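Local coordinates for BH2092 protein (Bacillus halodurans, PDB 3NHV) that is of unknown function but carries a rhodanese-like domain, a fold that in related proteins often serves sulfur transfer, at residues T52-P57 with T66-K71; I75-W80 with A92-L97. All coordinates share one frame; numbering follows the deposited sequence.

Contact 1 (T52-P57 with T66-K71); sequences TAISIP and TKRLSK
Ile54 and Leu69 reach toward each other tip to tip, and their methyls Ile54 CD1 and Leu69 CD2 meet at 4.0 Å. On the strand side, Ile54 places CG1 between its own backbone N and carbonyl carbon (chi1 57°) and then runs straight on (chi2 -178°), which carries CD1 out toward the loop. Of the two branches of Leu69, CD2 does the touching.

Beside this pair lies Arg68, whose chain is bent at chi2 (-77°) and so brings the guanidinium nearer the strand than the direction of its CB would suggest. The flat group comes in from the direction opposite to both isoleucines. Ile56 CD1 sits at its edge, close to the guanidinium plane, 4.0 Å from Arg68 NH2. Ile54 CD1 approaches the same nitrogen obliquely, at 4.1 Å from Arg68 NH2. These are van der Waals contacts of methyls with a charged group. Arg68 NE bonds to the carbonyl O of Thr65 within the same loop.

A type I beta turn from Thr66 to Leu69, closed by Leu69 N to Thr66 O at 3.1 Å, presents Arg68 and Leu69 one after the other. Across from it, Ile54 and Ile56 are fixed by backbone bonds to strand 34-38, and Ile56 also packs on Ile61 and Thr65. Here the loop leading to strand 74-78 folds back over strand 54-55, an outermost strand of the parallel sheet in this rhodanese-like alpha/beta domain.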
# COMPACT_ATOMS: atom_id res chain seq x y z
N THR B 52 -15.63 17.88 -4.21
CA THR B 52 -14.98 18.97 -3.47
C THR B 52 -13.47 19.05 -3.72
O THR B 52 -12.76 19.76 -3.01
CB THR B 52 -15.21 18.87 -1.93
OG1 THR B 52 -14.38 17.83 -1.38
CG2 THR B 52 -16.67 18.57 -1.62
N ALA B 53 -13.00 18.36 -4.74
CA ALA B 53 -11.58 18.37 -5.04
C ALA B 53 -11.19 19.26 -6.21
O ALA B 53 -11.85 19.27 -7.25
CB ALA B 53 -11.11 16.95 -5.30
N ILE B 54 -10.10 20.01 -6.03
CA ILE B 54 -9.59 20.89 -7.07
C ILE B 54 -8.50 20.18 -7.86
O ILE B 54 -7.82 19.30 -7.32
CB ILE B 54 -8.98 22.16 -6.48
CG1 ILE B 54 -7.87 21.80 -5.50
CG2 ILE B 54 -10.05 22.98 -5.79
CD1 ILE B 54 -7.24 22.98 -4.83
N SER B 55 -8.33 20.56 -9.12
CA SER B 55 -7.32 19.96 -9.97
C SER B 55 -6.00 20.72 -9.98
O SER B 55 -5.95 21.89 -10.33
CB SER B 55 -7.83 19.86 -11.41
OG SER B 55 -6.77 19.50 -12.29
N ILE B 56 -4.93 20.03 -9.60
CA ILE B 56 -3.60 20.64 -9.59
C ILE B 56 -2.59 19.54 -9.90
O ILE B 56 -2.00 18.97 -8.99
CB ILE B 56 -3.25 21.23 -8.20
CG1 ILE B 56 -4.36 22.17 -7.71
CG2 ILE B 56 -1.91 21.95 -8.28
CD1 ILE B 56 -4.50 23.47 -8.48
N PRO B 57 -2.38 19.23 -11.19
CA PRO B 57 -1.43 18.18 -11.58
C PRO B 57 -0.10 18.29 -10.83
O PRO B 57 0.43 19.38 -10.64
CB PRO B 57 -1.27 18.41 -13.08
CG PRO B 57 -2.65 18.86 -13.48
CD PRO B 57 -3.01 19.85 -12.37
N THR B 66 -0.64 27.50 -6.06
CA THR B 66 -1.10 27.30 -4.69
C THR B 66 -1.26 28.59 -3.91
O THR B 66 -1.58 28.57 -2.72
CB THR B 66 -0.13 26.38 -3.94
OG1 THR B 66 1.16 26.99 -3.88
CG2 THR B 66 -0.00 25.05 -4.67
N LYS B 67 -1.05 29.71 -4.59
CA LYS B 67 -1.15 31.02 -3.95
C LYS B 67 -2.51 31.28 -3.29
O LYS B 67 -2.58 31.84 -2.20
CB LYS B 67 -0.87 32.13 -4.98
CG LYS B 67 -1.88 32.23 -6.12
CD LYS B 67 -1.56 33.40 -7.05
CE LYS B 67 -2.76 33.74 -7.95
NZ LYS B 67 -3.95 34.20 -7.16
N ARG B 68 -3.59 30.85 -3.94
CA ARG B 68 -4.92 31.08 -3.39
C ARG B 68 -5.38 30.03 -2.38
O ARG B 68 -6.56 29.99 -2.03
CB ARG B 68 -5.94 31.18 -4.53
CG ARG B 68 -6.35 29.84 -5.12
CD ARG B 68 -5.30 29.25 -6.06
NE ARG B 68 -5.66 27.89 -6.49
CZ ARG B 68 -6.88 27.52 -6.91
NH1 ARG B 68 -7.87 28.40 -6.98
NH2 ARG B 68 -7.10 26.25 -7.27
N LEU B 69 -4.47 29.18 -1.92
CA LEU B 69 -4.82 28.13 -0.95
C LEU B 69 -4.40 28.51 0.45
O LEU B 69 -3.26 28.91 0.68
CB LEU B 69 -4.17 26.81 -1.34
CG LEU B 69 -4.58 26.30 -2.73
CD1 LEU B 69 -3.93 24.94 -3.00
CD2 LEU B 69 -6.09 26.18 -2.80
N SER B 70 -5.31 28.38 1.40
CA SER B 70 -5.03 28.73 2.79
C SER B 70 -4.04 27.80 3.51
O SER B 70 -4.16 26.58 3.44
CB SER B 70 -6.34 28.78 3.59
OG SER B 70 -6.07 28.97 4.97
N LYS B 71 -3.07 28.40 4.20
CA LYS B 71 -2.07 27.65 4.95
C LYS B 71 -2.64 27.18 6.29
O LYS B 71 -2.00 26.43 7.01
CB LYS B 71 -0.84 28.52 5.23
CG LYS B 71 -0.02 28.92 4.01
CD LYS B 71 0.98 27.85 3.61
CE LYS B 71 1.86 28.31 2.45
NZ LYS B 71 2.66 29.54 2.76

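Contact 2 (I75-W80 with A92-L97)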
# COMPACT_ATOMS: atom_id res chain seq x y z
N ILE B 75 -3.83 20.05 3.30
CA ILE B 75 -3.93 19.55 1.93
C ILE B 75 -3.94 18.01 1.90
O ILE B 75 -3.11 17.37 2.55
CB ILE B 75 -2.75 20.08 1.03
CG1 ILE B 75 -2.92 21.57 0.74
CG2 ILE B 75 -2.74 19.35 -0.31
CD1 ILE B 75 -2.63 22.46 1.91
N ILE B 76 -4.89 17.45 1.16
CA ILE B 76 -5.02 16.00 1.02
C ILE B 76 -4.81 15.69 -0.46
O ILE B 76 -5.62 16.08 -1.30
CB ILE B 76 -6.44 15.51 1.42
CG1 ILE B 76 -6.80 16.01 2.82
CG2 ILE B 76 -6.49 13.98 1.39
CD1 ILE B 76 -5.98 15.39 3.93
N THR B 77 -3.74 14.97 -0.77
CA THR B 77 -3.45 14.64 -2.16
C THR B 77 -3.88 13.22 -2.49
O THR B 77 -3.85 12.35 -1.62
CB THR B 77 -1.95 14.75 -2.45
OG1 THR B 77 -1.24 13.79 -1.65
CG2 THR B 77 -1.44 16.14 -2.12
N TYR B 78 -4.28 12.99 -3.73
CA TYR B 78 -4.65 11.64 -4.13
C TYR B 78 -4.33 11.42 -5.60
O TYR B 78 -4.49 12.32 -6.43
CB TYR B 78 -6.14 11.37 -3.83
CG TYR B 78 -7.12 11.93 -4.84
CD1 TYR B 78 -7.37 11.28 -6.04
CD2 TYR B 78 -7.83 13.10 -4.56
CE1 TYR B 78 -8.29 11.78 -6.94
CE2 TYR B 78 -8.76 13.60 -5.46
CZ TYR B 78 -8.99 12.94 -6.64
OH TYR B 78 -9.93 13.42 -7.52
N CYS B 79 -3.85 10.22 -5.91
CA CYS B 79 -3.50 9.84 -7.27
C CYS B 79 -4.46 8.72 -7.66
O CYS B 79 -5.55 8.62 -7.11
CB CYS B 79 -2.04 9.34 -7.34
SG CYS B 79 -1.60 8.62 -8.97
N TRP B 80 -4.07 7.88 -8.61
CA TRP B 80 -4.94 6.80 -9.03
C TRP B 80 -5.21 5.78 -7.95
O TRP B 80 -6.36 5.53 -7.61
CB TRP B 80 -4.36 6.09 -10.25
CG TRP B 80 -4.46 6.90 -11.49
CD1 TRP B 80 -3.53 7.79 -11.96
CD2 TRP B 80 -5.56 6.95 -12.40
NE1 TRP B 80 -3.99 8.39 -13.11
CE2 TRP B 80 -5.23 7.89 -13.40
CE3 TRP B 80 -6.79 6.29 -12.47
CZ2 TRP B 80 -6.09 8.18 -14.46
CZ3 TRP B 80 -7.65 6.58 -13.53
CH2 TRP B 80 -7.29 7.52 -14.51
N ALA B 92 5.30 16.02 -0.86
CA ALA B 92 6.63 16.63 -0.70
C ALA B 92 6.66 18.08 -1.18
O ALA B 92 7.08 18.97 -0.44
CB ALA B 92 7.67 15.80 -1.44
N LYS B 93 6.21 18.32 -2.41
CA LYS B 93 6.21 19.67 -2.95
C LYS B 93 5.39 20.60 -2.06
O LYS B 93 5.83 21.70 -1.73
CB LYS B 93 5.64 19.70 -4.38
CG LYS B 93 6.31 18.74 -5.33
CD LYS B 93 6.02 19.09 -6.78
CE LYS B 93 6.42 17.95 -7.72
NZ LYS B 93 7.78 17.42 -7.43
N PHE B 94 4.20 20.16 -1.68
CA PHE B 94 3.34 20.97 -0.82
C PHE B 94 4.04 21.28 0.50
O PHE B 94 3.94 22.39 1.02
CB PHE B 94 2.01 20.27 -0.55
CG PHE B 94 0.95 20.56 -1.57
CD1 PHE B 94 0.32 21.80 -1.61
CD2 PHE B 94 0.57 19.59 -2.50
CE1 PHE B 94 -0.67 22.07 -2.55
CE2 PHE B 94 -0.41 19.84 -3.44
CZ PHE B 94 -1.04 21.09 -3.47
N ALA B 95 4.75 20.29 1.03
CA ALA B 95 5.46 20.47 2.29
C ALA B 95 6.59 21.48 2.12
O ALA B 95 6.94 22.19 3.06
CB ALA B 95 6.01 19.14 2.79
N GLN B 96 7.16 21.54 0.93
CA GLN B 96 8.24 22.47 0.65
C GLN B 96 7.68 23.89 0.56
O GLN B 96 8.36 24.85 0.91
CB GLN B 96 8.94 22.07 -0.65
CG GLN B 96 10.14 22.92 -1.04
CD GLN B 96 10.96 22.28 -2.15
OE1 GLN B 96 10.44 21.98 -3.23
NE2 GLN B 96 12.25 22.07 -1.90
N LEU B 97 6.43 24.01 0.12
CA LEU B 97 5.79 25.32 0.00
C LEU B 97 5.26 25.83 1.35
O LEU B 97 4.64 26.89 1.41
CB LEU B 97 4.64 25.25 -1.01
CG LEU B 97 5.02 25.07 -2.48
CD1 LEU B 97 3.83 24.58 -3.29
CD2 LEU B 97 5.55 26.38 -3.03
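The side chains of Ile75 and Phe94 cross at about a right angle, and Ile75 CG2 comes down over the ring face in a CH-pi contact. Ile75 CG2 stands 3.8 Å from the centroid of the Phe94 ring and only 4° off its normal, so the methyl is centred on the face. Ile75 has chi1 -71°, which sends CG2 over the middle of the ring and CG1 to one side of it, 4.0 Å from Phe94 CD1.

Plain apolar packing adds Thr77, two residues further along the same side of the strand. The side chains of Thr77 and Phe94 slide past each other in opposite directions, and Thr77 CG2 approaches the ring obliquely, 4.0 Å from Phe94 CD2. The hydroxyl plays a different part: Thr77 OG1 hydrogen-bonds to the carbonyl of Ala87, near the start of the same helix. With an alanine in place of Phe94, the methyls of Ile75 and Thr77 would probably lose their aromatic cover and a gap would be likely to open between strand and helix.

Cys79, just past the strand, forms a disulfide with Cys84, while the helix packs through Ala92 and Ala95 against Tyr10 and Ala6 of a second copy of the protein. The buried layer itself joins strand 74-78 to helix 86-96, the first two elements of a beta-alpha-beta unit completed by strand 100-105.

How the contacts relate
After the N-terminal helices and strand 17-19, the chain runs through strand 34-38 and then lays down strand 54-55 beside it. Contact 1 closes the loop that follows this strand, before the chain enters the sheet again as strand 74-78. Contact 2 then closes the connection from that strand through helix 86-96. The two therefore stand in series, neither nested nor crossed, with centres about 10 Å apart. They nevertheless touch: Thr66, in segment 66-71, packs on Phe94 and Leu97 of segment 92-97, with Thr66 CG2 3.7 Å from Phe94 CE1. Together they tie an outer strand, its return loop, an inner strand and the following helix into one domain.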